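Local coordinates for protein isomaltodextranase (Arthrobacter globiformis, PDB 5AWO) that hydrolyses alpha-1,6-glucosidic linkages in polysaccharides, removing successive isomaltose units from the non-reducing ends of the chains, at residues Met332-Val337 and Ser460-Val465; Lys362-Leu367 and Asp438-Arg443; Thr545-Lys550 and Asp557-Val562; Asp513-Phe518 and Leu588-Arg593. All coordinates share one frame; numbering follows the deposited sequence.

Contact 1: Met332-Val337 and Ser460-Val465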
loop_
_atom_site.group_PDB
_atom_site.type_symbol
_atom_site.label_atom_id
_atom_site.label_comp_id
_atom_site.label_asym_id
_atom_site.label_seq_id
_atom_site.Cartn_x
_atom_site.Cartn_y
_atom_site.Cartn_z
ATOM N N MET A 332 -11.622 -7.853 -11.100
ATOM C CA MET A 332 -10.663 -6.745 -11.071
ATOM C C MET A 332 -10.864 -5.900 -9.806
ATOM O O MET A 332 -9.926 -5.661 -9.034
ATOM C CB MET A 332 -10.852 -5.902 -12.353
ATOM C CG MET A 332 -10.043 -4.624 -12.409
ATOM S SD MET A 332 -10.673 -3.492 -13.649
ATOM C CE MET A 332 -12.171 -2.987 -12.868
ATOM N N MET A 333 -12.098 -5.424 -9.623
ATOM C CA MET A 333 -12.383 -4.534 -8.504
ATOM C C MET A 333 -12.203 -5.273 -7.180
ATOM O O MET A 333 -11.576 -4.772 -6.242
ATOM C CB MET A 333 -13.803 -4.011 -8.625
ATOM C CG MET A 333 -14.230 -3.046 -7.535
ATOM S SD MET A 333 -13.282 -1.503 -7.634
ATOM C CE MET A 333 -14.043 -0.545 -6.316
ATOM N N ASN A 334 -12.684 -6.511 -7.106
ATOM C CA ASN A 334 -12.604 -7.274 -5.867
ATOM C C ASN A 334 -11.155 -7.536 -5.433
ATOM O O ASN A 334 -10.835 -7.529 -4.225
ATOM C CB ASN A 334 -13.337 -8.613 -6.011
ATOM C CG ASN A 334 -14.847 -8.487 -6.027
ATOM O OD1 ASN A 334 -15.412 -7.469 -5.608
ATOM N ND2 ASN A 334 -15.518 -9.531 -6.529
ATOM N N LEU A 335 -10.258 -7.757 -6.385
ATOM C CA LEU A 335 -8.858 -7.965 -6.039
ATOM C C LEU A 335 -8.239 -6.706 -5.449
ATOM O O LEU A 335 -7.522 -6.768 -4.445
ATOM C CB LEU A 335 -8.054 -8.409 -7.278
ATOM C CG LEU A 335 -6.558 -8.652 -7.037
ATOM C CD1 LEU A 335 -6.276 -9.748 -6.018
ATOM C CD2 LEU A 335 -5.843 -8.983 -8.373
ATOM N N MET A 336 -8.490 -5.563 -6.073
ATOM C CA MET A 336 -7.920 -4.305 -5.571
ATOM C C MET A 336 -8.422 -4.037 -4.154
ATOM O O MET A 336 -7.646 -3.663 -3.260
ATOM C CB MET A 336 -8.265 -3.110 -6.487
ATOM C CG MET A 336 -7.831 -3.248 -7.946
ATOM S SD MET A 336 -6.056 -3.502 -8.136
ATOM C CE MET A 336 -6.003 -3.593 -9.921
ATOM N N VAL A 337 -9.717 -4.229 -3.952
ATOM C CA VAL A 337 -10.292 -3.987 -2.630
ATOM C C VAL A 337 -9.756 -4.997 -1.603
ATOM O O VAL A 337 -9.360 -4.632 -0.471
ATOM C CB VAL A 337 -11.837 -3.995 -2.673
ATOM C CG1 VAL A 337 -12.443 -3.994 -1.272
ATOM C CG2 VAL A 337 -12.319 -2.836 -3.497
ATOM N N SER A 460 -15.468 -14.192 -9.094
ATOM C CA SER A 460 -15.065 -14.035 -7.722
ATOM C C SER A 460 -16.287 -13.707 -6.862
ATOM O O SER A 460 -17.383 -13.462 -7.391
ATOM C CB SER A 460 -14.007 -12.940 -7.606
ATOM O OG SER A 460 -14.489 -11.714 -8.106
ATOM N N ALA A 461 -16.074 -13.707 -5.551
ATOM C CA ALA A 461 -17.089 -13.321 -4.599
ATOM C C ALA A 461 -16.412 -12.594 -3.448
ATOM O O ALA A 461 -15.266 -12.905 -3.115
ATOM C CB ALA A 461 -17.826 -14.523 -4.078
ATOM N N ILE A 462 -17.104 -11.615 -2.875
ATOM C CA ILE A 462 -16.567 -10.880 -1.741
ATOM C C ILE A 462 -17.664 -10.702 -0.703
ATOM O O ILE A 462 -18.844 -10.437 -1.021
ATOM C CB ILE A 462 -15.907 -9.543 -2.185
ATOM C CG1 ILE A 462 -15.006 -8.949 -1.122
ATOM C CG2 ILE A 462 -16.921 -8.546 -2.687
ATOM C CD1 ILE A 462 -14.113 -7.825 -1.609
ATOM N N PHE A 463 -17.251 -10.871 0.556
ATOM C CA PHE A 463 -18.181 -10.975 1.686
ATOM C C PHE A 463 -17.741 -10.045 2.804
ATOM O O PHE A 463 -16.537 -9.859 3.052
ATOM C CB PHE A 463 -18.207 -12.404 2.242
ATOM C CG PHE A 463 -18.553 -13.462 1.244
ATOM C CD1 PHE A 463 -19.885 -13.837 1.022
ATOM C CD2 PHE A 463 -17.552 -14.087 0.511
ATOM C CE1 PHE A 463 -20.202 -14.802 0.098
ATOM C CE2 PHE A 463 -17.869 -15.048 -0.415
ATOM C CZ PHE A 463 -19.189 -15.418 -0.605
ATOM N N ARG A 464 -18.727 -9.469 3.500
ATOM C CA ARG A 464 -18.480 -8.905 4.840
ATOM C C ARG A 464 -18.857 -9.992 5.821
ATOM O O ARG A 464 -19.988 -10.489 5.779
ATOM C CB ARG A 464 -19.322 -7.653 5.072
ATOM C CG ARG A 464 -19.236 -7.078 6.497
ATOM C CD ARG A 464 -17.944 -6.351 6.805
ATOM N NE ARG A 464 -17.877 -5.083 6.110
ATOM C CZ ARG A 464 -17.339 -3.952 6.572
ATOM N NH1 ARG A 464 -16.760 -3.891 7.748
ATOM N NH2 ARG A 464 -17.343 -2.884 5.818
ATOM N N VAL A 465 -17.922 -10.356 6.705
ATOM C CA VAL A 465 -18.145 -11.333 7.749
ATOM C C VAL A 465 -18.060 -10.638 9.112
ATOM O O VAL A 465 -17.099 -9.932 9.422
ATOM C CB VAL A 465 -17.124 -12.475 7.666
ATOM C CG1 VAL A 465 -17.375 -13.499 8.773
ATOM C CG2 VAL A 465 -17.164 -13.129 6.279
HETATM O O HOH W 1 -18.061 -10.713 -8.138
#
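Helix segment 332-337 lies across strand segment 460-465 at 44°, with 8.7 Å between the two axes and Asn334 opposite Ile462. The contact joins the (beta/alpha)8 barrel of this family 27 glycoside hydrolase to the beta sandwich that follows it: the helix is the one that precedes barrel strand 343-345, and the strand runs between 405-410 and 434-438 in the sandwich sheet. One polar side chain does most of the work. Asn334 leaves the helix with CG beside its backbone N (chi1 -73°) and reaches the strand with its amide group. Its ND2 donates to Ser460 OG at 2.9 Å, a fairly straight bond (157° at the hydrogen) that lies close to the amide plane. The other end of the amide, OD1, accepts from the indole NE1 of Trp440, so both ends are held and the flip of the group is defined. Ser460 OG sits in the crowded position between its own N and carbonyl carbon, and is also hydrogen-bonded to Thr331 OG1 one residue ahead of the helix segment. A water donates to Ser460 O and takes a weak bond from ND2, adding a second link between the amide and this residue. Farther along, Ile462 takes over: its CG2 lies 3.5 Å from Asn334 OD1, the side chains crossing obliquely, and its extended CG1 branch, anti to the backbone N, carries CD1 on toward the next turn of the helix. There CD1 makes an apolar contact with Val337 CG1 at 4.2 Å, the two side chains crossing at about a right angle.

Contact 2: Lys362-Leu367 and Asp438-Arg443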
loop_
_atom_site.group_PDB
_atom_site.type_symbol
_atom_site.label_atom_id
_atom_site.label_comp_id
_atom_site.label_asym_id
_atom_site.label_seq_id
_atom_site.Cartn_x
_atom_site.Cartn_y
_atom_site.Cartn_z
ATOM N N LYS A 362 -21.608 0.433 -3.159
ATOM C CA LYS A 362 -21.368 1.061 -1.864
ATOM C C LYS A 362 -20.855 0.075 -0.827
ATOM O O LYS A 362 -20.033 0.452 0.019
ATOM C CB LYS A 362 -22.632 1.792 -1.374
ATOM C CG LYS A 362 -22.953 3.051 -2.184
ATOM C CD LYS A 362 -24.429 3.452 -2.054
ATOM C CE LYS A 362 -24.868 4.495 -3.091
ATOM N NZ LYS A 362 -25.357 3.991 -4.419
ATOM N N GLU A 363 -21.317 -1.177 -0.859
ATOM C CA GLU A 363 -20.893 -2.148 0.132
ATOM C C GLU A 363 -19.444 -2.592 -0.077
ATOM O O GLU A 363 -18.714 -2.816 0.867
ATOM C CB GLU A 363 -21.821 -3.363 0.158
ATOM C CG GLU A 363 -23.268 -3.000 0.423
ATOM C CD GLU A 363 -24.031 -4.174 0.991
ATOM O OE1 GLU A 363 -23.708 -4.611 2.106
ATOM O OE2 GLU A 363 -24.946 -4.677 0.301
ATOM N N VAL A 364 -19.047 -2.757 -1.335
ATOM C CA VAL A 364 -17.659 -3.072 -1.677
ATOM C C VAL A 364 -16.778 -1.884 -1.311
ATOM O O VAL A 364 -15.743 -2.056 -0.667
ATOM C CB VAL A 364 -17.546 -3.490 -3.156
ATOM C CG1 VAL A 364 -16.090 -3.629 -3.570
ATOM C CG2 VAL A 364 -18.277 -4.812 -3.406
ATOM N N LEU A 365 -17.219 -0.680 -1.660
ATOM C CA LEU A 365 -16.469 0.522 -1.279
ATOM C C LEU A 365 -16.328 0.638 0.237
ATOM O O LEU A 365 -15.290 1.118 0.729
ATOM C CB LEU A 365 -17.074 1.797 -1.850
ATOM C CG LEU A 365 -16.949 1.943 -3.378
ATOM C CD1 LEU A 365 -17.772 3.137 -3.851
ATOM C CD2 LEU A 365 -15.501 2.044 -3.817
ATOM N N GLN A 366 -17.355 0.232 0.975
ATOM C CA GLN A 366 -17.302 0.383 2.413
ATOM C C GLN A 366 -16.123 -0.377 2.986
ATOM O O GLN A 366 -15.539 0.064 3.974
ATOM C CB GLN A 366 -18.611 -0.055 3.055
ATOM C CG GLN A 366 -18.741 0.394 4.501
ATOM C CD GLN A 366 -18.873 1.892 4.620
ATOM O OE1 GLN A 366 -19.673 2.498 3.919
ATOM N NE2 GLN A 366 -18.057 2.510 5.484
ATOM N N LEU A 367 -15.733 -1.511 2.389
ATOM C CA LEU A 367 -14.543 -2.237 2.846
ATOM C C LEU A 367 -13.287 -1.352 2.740
ATOM O O LEU A 367 -12.461 -1.270 3.653
ATOM C CB LEU A 367 -14.329 -3.520 2.055
ATOM C CG LEU A 367 -15.329 -4.649 2.292
ATOM C CD1 LEU A 367 -15.123 -5.788 1.305
ATOM C CD2 LEU A 367 -15.268 -5.194 3.713
ATOM N N ASP A 438 -23.013 -11.395 1.228
ATOM C CA ASP A 438 -22.472 -11.358 -0.149
ATOM C C ASP A 438 -22.685 -9.948 -0.702
ATOM O O ASP A 438 -23.803 -9.457 -0.794
ATOM C CB ASP A 438 -23.191 -12.417 -0.988
ATOM C CG ASP A 438 -22.689 -12.497 -2.413
ATOM O OD1 ASP A 438 -22.376 -11.448 -2.970
ATOM O OD2 ASP A 438 -22.648 -13.617 -2.958
ATOM N N LEU A 439 -21.577 -9.249 -1.002
ATOM C CA LEU A 439 -21.644 -7.830 -1.280
ATOM C C LEU A 439 -21.988 -7.472 -2.726
ATOM O O LEU A 439 -22.288 -6.330 -3.003
ATOM C CB LEU A 439 -20.341 -7.116 -0.897
ATOM C CG LEU A 439 -19.890 -7.353 0.532
ATOM C CD1 LEU A 439 -18.655 -6.555 0.841
ATOM C CD2 LEU A 439 -20.980 -7.034 1.545
ATOM N N TRP A 440 -22.006 -8.464 -3.613
ATOM C CA TRP A 440 -22.505 -8.220 -4.987
ATOM C C TRP A 440 -23.946 -8.678 -5.142
ATOM O O TRP A 440 -24.705 -8.063 -5.893
ATOM C CB TRP A 440 -21.589 -8.871 -6.047
ATOM C CG TRP A 440 -20.341 -8.091 -6.250
ATOM C CD1 TRP A 440 -19.115 -8.385 -5.735
ATOM C CD2 TRP A 440 -20.196 -6.860 -6.969
ATOM N NE1 TRP A 440 -18.213 -7.420 -6.105
ATOM C CE2 TRP A 440 -18.850 -6.466 -6.853
ATOM C CE3 TRP A 440 -21.078 -6.047 -7.690
ATOM C CZ2 TRP A 440 -18.373 -5.300 -7.449
ATOM C CZ3 TRP A 440 -20.601 -4.893 -8.267
ATOM C CH2 TRP A 440 -19.268 -4.526 -8.143
ATOM N N GLU A 441 -24.341 -9.742 -4.432
ATOM C CA GLU A 441 -25.772 -10.102 -4.347
ATOM C C GLU A 441 -26.515 -9.140 -3.423
ATOM O O GLU A 441 -27.740 -9.027 -3.502
ATOM C CB GLU A 441 -25.958 -11.535 -3.870
ATOM C CG GLU A 441 -25.416 -12.586 -4.830
ATOM C CD GLU A 441 -25.730 -14.014 -4.400
ATOM O OE1 GLU A 441 -26.257 -14.222 -3.300
ATOM O OE2 GLU A 441 -25.434 -14.984 -5.151
ATOM N N HIS A 442 -25.792 -8.438 -2.545
ATOM C CA HIS A 442 -26.415 -7.618 -1.508
ATOM C C HIS A 442 -27.389 -8.497 -0.706
ATOM O O HIS A 442 -28.557 -8.156 -0.555
ATOM C CB HIS A 442 -27.080 -6.368 -2.070
ATOM C CG HIS A 442 -26.172 -5.549 -2.922
ATOM N ND1 HIS A 442 -25.193 -4.743 -2.392
ATOM C CD2 HIS A 442 -26.072 -5.440 -4.265
ATOM C CE1 HIS A 442 -24.547 -4.146 -3.377
ATOM N NE2 HIS A 442 -25.054 -4.555 -4.520
ATOM N N ARG A 443 -26.863 -9.594 -0.161
ATOM C CA ARG A 443 -27.690 -10.657 0.428
ATOM C C ARG A 443 -27.081 -11.114 1.750
ATOM O O ARG A 443 -25.904 -11.455 1.821
ATOM C CB ARG A 443 -27.765 -11.849 -0.524
ATOM C CG ARG A 443 -28.559 -13.024 0.038
ATOM C CD ARG A 443 -28.633 -14.238 -0.877
ATOM N NE ARG A 443 -29.515 -14.017 -2.024
ATOM C CZ ARG A 443 -30.850 -14.125 -2.003
ATOM N NH1 ARG A 443 -31.495 -14.487 -0.893
ATOM N NH2 ARG A 443 -31.528 -13.886 -3.108
#
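Asp438 ends its strand and starts the turn: its OD1 accepts from Trp440 N and, at 3.0 Å, from Glu441 N, forming an Asx turn and Asx motif. Leu439 then points into helix segment 362-367, where CD1 meets Leu367 CD1 at 3.6 Å, CD2 lies against Glu363 CB and OE1, and CB touches Val364 CG2. Trp440 starts away from the helix, but its indole swings back, and Val364 CG2 makes an off-centre CH-pi contact, 4.1 Å from the centroid of the Trp440 five-membered ring. Past Glu441, His442 donates from ND1 to Glu363 OE2 at 2.7 Å; the bond is nearly straight (167°), lies in the imidazole plane and uses the anti lone pair of the carboxylate. Glu363 OE1 also forms a salt bridge with Arg437, so the carboxylate probably stays ionised. An alanine in place of Glu363 would remove both polar links and would probably loosen the hold of the helix on His442 and the turn. Arg443 resumes the strand, and with His442 it faces Asp438 in a G1 beta bulge. The whole is a bulged beta-hairpin turn of the beta sandwich that follows the barrel, packed on the start of helix 362-370.

Contact 3: Thr545-Lys550 and Asp557-Val562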
loop_
_atom_site.group_PDB
_atom_site.type_symbol
_atom_site.label_atom_id
_atom_site.label_comp_id
_atom_site.label_asym_id
_atom_site.label_seq_id
_atom_site.Cartn_x
_atom_site.Cartn_y
_atom_site.Cartn_z
ATOM N N THR A 545 7.288 -5.158 24.107
ATOM C CA THR A 545 6.869 -3.782 24.275
ATOM C C THR A 545 5.537 -3.560 23.562
ATOM O O THR A 545 5.401 -3.929 22.386
ATOM C CB THR A 545 7.947 -2.824 23.729
ATOM O OG1 THR A 545 9.188 -3.049 24.430
ATOM C CG2 THR A 545 7.507 -1.386 23.866
ATOM N N VAL A 546 4.563 -2.988 24.270
ATOM C CA VAL A 546 3.206 -2.775 23.752
ATOM C C VAL A 546 2.853 -1.301 23.825
ATOM O O VAL A 546 3.024 -0.662 24.872
ATOM C CB VAL A 546 2.139 -3.595 24.509
ATOM C CG1 VAL A 546 0.732 -3.288 23.986
ATOM C CG2 VAL A 546 2.431 -5.087 24.406
ATOM N N THR A 547 2.387 -0.753 22.702
ATOM C CA THR A 547 1.867 0.595 22.663
ATOM C C THR A 547 0.463 0.638 22.068
ATOM O O THR A 547 0.029 -0.291 21.358
ATOM C CB THR A 547 2.754 1.560 21.846
ATOM O OG1 THR A 547 2.884 1.109 20.476
ATOM C CG2 THR A 547 4.124 1.704 22.449
ATOM N N ALA A 548 -0.245 1.712 22.399
ATOM C CA ALA A 548 -1.414 2.162 21.649
ATOM C C ALA A 548 -1.197 3.602 21.206
ATOM O O ALA A 548 -0.650 4.425 21.959
ATOM C CB ALA A 548 -2.684 2.027 22.478
ATOM N N GLU A 549 -1.605 3.910 19.960
ATOM C CA GLU A 549 -1.398 5.202 19.345
ATOM C C GLU A 549 -2.604 5.581 18.487
ATOM O O GLU A 549 -3.343 4.687 17.996
ATOM C CB GLU A 549 -0.169 5.174 18.422
ATOM C CG GLU A 549 1.152 4.985 19.154
ATOM C CD GLU A 549 2.364 4.900 18.236
ATOM O OE1 GLU A 549 2.186 4.838 16.988
ATOM O OE2 GLU A 549 3.509 4.886 18.738
ATOM N N LYS A 550 -2.770 6.879 18.281
ATOM C CA LYS A 550 -3.735 7.364 17.305
ATOM C C LYS A 550 -3.129 7.145 15.928
ATOM O O LYS A 550 -1.945 6.804 15.810
ATOM C CB LYS A 550 -4.035 8.847 17.490
ATOM C CG LYS A 550 -4.545 9.232 18.872
ATOM C CD LYS A 550 -4.768 10.727 18.939
ATOM C CE LYS A 550 -6.102 11.147 18.339
ATOM N NZ LYS A 550 -7.270 10.739 19.172
ATOM N N ASP A 557 -1.177 4.800 24.925
ATOM C CA ASP A 557 -0.650 3.994 26.019
ATOM C C ASP A 557 0.766 3.535 25.743
ATOM O O ASP A 557 1.226 3.518 24.588
ATOM C CB ASP A 557 -1.526 2.780 26.262
ATOM C CG ASP A 557 -1.358 2.205 27.662
ATOM O OD1 ASP A 557 -0.488 2.712 28.418
ATOM O OD2 ASP A 557 -2.112 1.278 28.003
ATOM N N GLY A 558 1.464 3.185 26.824
ATOM C CA GLY A 558 2.778 2.602 26.735
ATOM C C GLY A 558 3.778 3.651 26.330
ATOM O O GLY A 558 3.496 4.837 26.444
ATOM N N PRO A 559 4.956 3.233 25.839
ATOM C CA PRO A 559 5.363 1.843 25.706
ATOM C C PRO A 559 5.580 1.225 27.077
ATOM O O PRO A 559 6.141 1.881 27.963
ATOM C CB PRO A 559 6.685 1.913 24.926
ATOM C CG PRO A 559 6.811 3.303 24.431
ATOM C CD PRO A 559 5.980 4.158 25.343
ATOM N N VAL A 560 5.111 0.001 27.246
ATOM C CA VAL A 560 5.370 -0.772 28.451
ATOM C C VAL A 560 5.804 -2.182 28.087
ATOM O O VAL A 560 5.385 -2.737 27.066
ATOM C CB VAL A 560 4.149 -0.835 29.403
ATOM C CG1 VAL A 560 3.811 0.552 29.937
ATOM C CG2 VAL A 560 2.940 -1.480 28.731
ATOM N N HIS A 561 6.652 -2.758 28.928
ATOM C CA HIS A 561 7.009 -4.157 28.811
ATOM C C HIS A 561 5.879 -4.957 29.414
ATOM O O HIS A 561 5.532 -4.766 30.586
ATOM C CB HIS A 561 8.305 -4.472 29.566
ATOM C CG HIS A 561 9.510 -3.753 29.045
ATOM N ND1 HIS A 561 10.057 -4.019 27.810
ATOM C CD2 HIS A 561 10.287 -2.793 29.601
ATOM C CE1 HIS A 561 11.107 -3.241 27.618
ATOM N NE2 HIS A 561 11.273 -2.492 28.696
ATOM N N VAL A 562 5.289 -5.836 28.609
ATOM C CA VAL A 562 4.302 -6.795 29.063
ATOM C C VAL A 562 5.020 -8.133 29.191
ATOM O O VAL A 562 5.841 -8.482 28.340
ATOM C CB VAL A 562 3.116 -6.882 28.072
ATOM C CG1 VAL A 562 2.143 -7.970 28.490
ATOM C CG2 VAL A 562 2.419 -5.538 27.978
#
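Strand segments 545-549 and 558-562 run antiparallel, their axes 4.6 Å apart at an angle of 147°, as the two arms of a beta hairpin in the carbohydrate-binding module. Val546 and Val560 form a hydrogen-bonded pair, with Val546 N to Val560 O at 2.9 Å and a longer return bond. Ala548 and Asp557 make a second such pair, in which Asp557 N donates to Ala548 O at 3.0 Å. Between these pairs the register slips by one residue, a beta bulge on the arm that carries Gly558 and Pro559. A cis peptide bond joins these two, and Gly558 has positive phi (73°); a CB there would clash with Val546 O. The proline ring lies alongside two threonines: its CB is 3.6 Å from Thr545 CG2, while Thr547 CG2 presses on Pro559 CA at 3.5 Å, tighter than usual for two carbons. Thr547 turns this methyl to the proline by placing OG1 in the crowded position between N and carbonyl carbon (chi1 59°). Thr545 and His561 stand side by side on one face, not bonded to each other, and are bridged by Asp597, whose two oxygens meet Thr545 OG1 and His561 ND1. On the other face Val546 CG2 meets Val562 CG2 at 3.6 Å. Tyr532 of strand 526-535 packs on both of these valines, and Ile580 of strand 574-582 touches Val546, Ala548 and Asp557. Within its own sheet, strand 542-549 lies between 555-564 and 585-592, while Pro559 bonds through its backbone to Ala19 near the N terminus.

Contact 4: Asp513-Phe518 and Leu588-Arg593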
loop_
_atom_site.group_PDB
_atom_site.type_symbol
_atom_site.label_atom_id
_atom_site.label_comp_id
_atom_site.label_asym_id
_atom_site.label_seq_id
_atom_site.Cartn_x
_atom_site.Cartn_y
_atom_site.Cartn_z
ATOM N N ASP A 513 13.222 -3.454 15.145
ATOM C CA ASP A 513 12.636 -4.369 16.097
ATOM C C ASP A 513 11.433 -5.079 15.469
ATOM O O ASP A 513 10.538 -4.426 14.938
ATOM C CB ASP A 513 12.200 -3.602 17.333
ATOM C CG ASP A 513 13.381 -2.976 18.069
ATOM O OD1 ASP A 513 14.471 -3.582 18.026
ATOM O OD2 ASP A 513 13.206 -1.867 18.610
ATOM N N PRO A 514 11.383 -6.406 15.565
ATOM C CA PRO A 514 10.193 -7.091 15.011
ATOM C C PRO A 514 8.926 -6.694 15.737
ATOM O O PRO A 514 8.930 -6.494 16.959
ATOM C CB PRO A 514 10.488 -8.570 15.227
ATOM C CG PRO A 514 11.825 -8.682 15.828
ATOM C CD PRO A 514 12.330 -7.335 16.204
ATOM N N LEU A 515 7.830 -6.558 14.993
ATOM C CA LEU A 515 6.584 -6.105 15.577
ATOM C C LEU A 515 5.370 -6.586 14.783
ATOM O O LEU A 515 5.488 -7.006 13.622
ATOM C CB LEU A 515 6.560 -4.567 15.715
ATOM C CG LEU A 515 6.704 -3.732 14.416
ATOM C CD1 LEU A 515 5.392 -3.604 13.622
ATOM C CD2 LEU A 515 7.292 -2.343 14.683
ATOM N N VAL A 516 4.227 -6.476 15.439
ATOM C CA VAL A 516 2.905 -6.720 14.851
ATOM C C VAL A 516 2.014 -5.562 15.210
ATOM O O VAL A 516 2.012 -5.081 16.354
ATOM C CB VAL A 516 2.261 -8.022 15.359
ATOM C CG1 VAL A 516 0.886 -8.244 14.736
ATOM C CG2 VAL A 516 3.161 -9.202 15.067
ATOM N N THR A 517 1.257 -5.073 14.231
ATOM C CA THR A 517 0.344 -3.959 14.433
ATOM C C THR A 517 -1.084 -4.356 14.109
ATOM O O THR A 517 -1.368 -4.926 13.033
ATOM C CB THR A 517 0.744 -2.722 13.594
ATOM O OG1 THR A 517 2.051 -2.272 14.007
ATOM C CG2 THR A 517 -0.240 -1.598 13.703
ATOM N N PHE A 518 -1.974 -4.021 15.033
ATOM C CA PHE A 518 -3.415 -4.259 14.934
ATOM C C PHE A 518 -4.126 -2.924 14.940
ATOM O O PHE A 518 -3.778 -2.019 15.710
ATOM C CB PHE A 518 -3.940 -5.056 16.141
ATOM C CG PHE A 518 -3.289 -6.386 16.340
ATOM C CD1 PHE A 518 -3.816 -7.534 15.761
ATOM C CD2 PHE A 518 -2.177 -6.505 17.167
ATOM C CE1 PHE A 518 -3.245 -8.769 15.971
ATOM C CE2 PHE A 518 -1.595 -7.734 17.374
ATOM C CZ PHE A 518 -2.118 -8.874 16.783
ATOM N N LEU A 588 -4.109 2.159 16.959
ATOM C CA LEU A 588 -3.147 1.178 16.486
ATOM C C LEU A 588 -2.443 0.563 17.681
ATOM O O LEU A 588 -1.766 1.288 18.435
ATOM C CB LEU A 588 -2.130 1.814 15.538
ATOM C CG LEU A 588 -2.641 2.289 14.167
ATOM C CD1 LEU A 588 -3.376 1.170 13.439
ATOM C CD2 LEU A 588 -3.520 3.523 14.238
ATOM N N VAL A 589 -2.622 -0.733 17.870
ATOM C CA VAL A 589 -2.002 -1.452 18.981
ATOM C C VAL A 589 -0.869 -2.247 18.378
ATOM O O VAL A 589 -1.097 -3.158 17.565
ATOM C CB VAL A 589 -3.018 -2.356 19.713
ATOM C CG1 VAL A 589 -2.335 -3.144 20.823
ATOM C CG2 VAL A 589 -4.150 -1.518 20.294
ATOM N N THR A 590 0.351 -1.881 18.757
ATOM C CA THR A 590 1.568 -2.494 18.265
ATOM C C THR A 590 2.299 -3.211 19.395
ATOM O O THR A 590 2.521 -2.627 20.470
ATOM C CB THR A 590 2.456 -1.446 17.575
ATOM O OG1 THR A 590 1.755 -0.964 16.404
ATOM C CG2 THR A 590 3.808 -1.992 17.159
ATOM N N ILE A 591 2.667 -4.451 19.124
ATOM C CA ILE A 591 3.434 -5.314 20.034
ATOM C C ILE A 591 4.695 -5.747 19.313
ATOM O O ILE A 591 4.616 -6.251 18.193
ATOM C CB ILE A 591 2.620 -6.543 20.532
ATOM C CG1 ILE A 591 3.500 -7.467 21.387
ATOM C CG2 ILE A 591 1.981 -7.320 19.378
ATOM C CD1 ILE A 591 2.723 -8.495 22.205
ATOM N N GLY A 592 5.863 -5.545 19.935
ATOM C CA GLY A 592 7.125 -5.883 19.312
ATOM C C GLY A 592 8.234 -6.127 20.314
ATOM O O GLY A 592 8.053 -5.877 21.500
ATOM N N ARG A 593 9.351 -6.628 19.811
ATOM C CA ARG A 593 10.456 -7.065 20.660
ATOM C C ARG A 593 11.625 -6.099 20.507
ATOM O O ARG A 593 12.376 -6.163 19.532
ATOM C CB ARG A 593 10.844 -8.486 20.273
ATOM C CG ARG A 593 11.489 -9.277 21.413
ATOM C CD ARG A 593 12.898 -8.798 21.687
ATOM N NE ARG A 593 13.651 -9.824 22.416
ATOM C CZ ARG A 593 14.904 -9.686 22.811
ATOM N NH1 ARG A 593 15.556 -8.548 22.586
ATOM N NH2 ARG A 593 15.502 -10.697 23.428
HETATM O O HOH W 2 15.004 -6.102 18.791
#
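Thr517 OG1 and Thr590 OG1 share a hydrogen bond of 2.7 Å across a non-hydrogen-bonded antiparallel pair. Both hydroxyls lie beside their own backbone N (chi1 -62° and -65°), which brings them together where the side chains cross obliquely. Main-chain bonds flank this pair: Val516 and Ile591 bond reciprocally, as do Phe518 and Val589, and Arg593 N extends the series to Pro514 O at 2.9 Å. At that end a water donates to both Asp513 OD1 and Arg593 O, while Asp513 also forms a salt bridge with Arg23. Gly592 comes within 3.8 Å of Leu515, CA to CA; a CB on the glycine would clash with Pro514 O and Leu515 CB. Thr517 CG2 touches Leu588 CD1. A valine in place of Thr517 would lose the hydroxyl bond and would probably leave Thr590 OG1 less well fixed. On the opposite face Phe518 and Ile591 lie side by side, CE2 of the ring edge 4.1 Å from Ile591 CG2, which also meets Val516 CB. Leu603 of strand 601-609 packs on both Phe518 and Ile591. This pairing of antiparallel strands with a core against a second sheet is characteristic of the beta-sandwich fold of CBM35-type carbohydrate-binding modules.

Overall arrangement
From the N terminus, helix 326-339 of the catalytic barrel comes first, and contact 1 closes a long loop when strand 460-466 of the beta sandwich after the barrel reaches it. Contact 2 lies within that loop, bringing the hairpin turn at 438-443 back to helix 362-370. The two adjoin, their centres about 9 Å apart, and together tie barrel to sandwich. The chain then enters the carbohydrate-binding module. Contact 4 closes a loop from 513-518 to 588-593, and the short hairpin of contact 3 falls inside it; strands 542-549 and 585-592, neighbours in one sheet, link the two. This second pair remains separate, with centres about 27 to 35 Å from those of contacts 1 and 2.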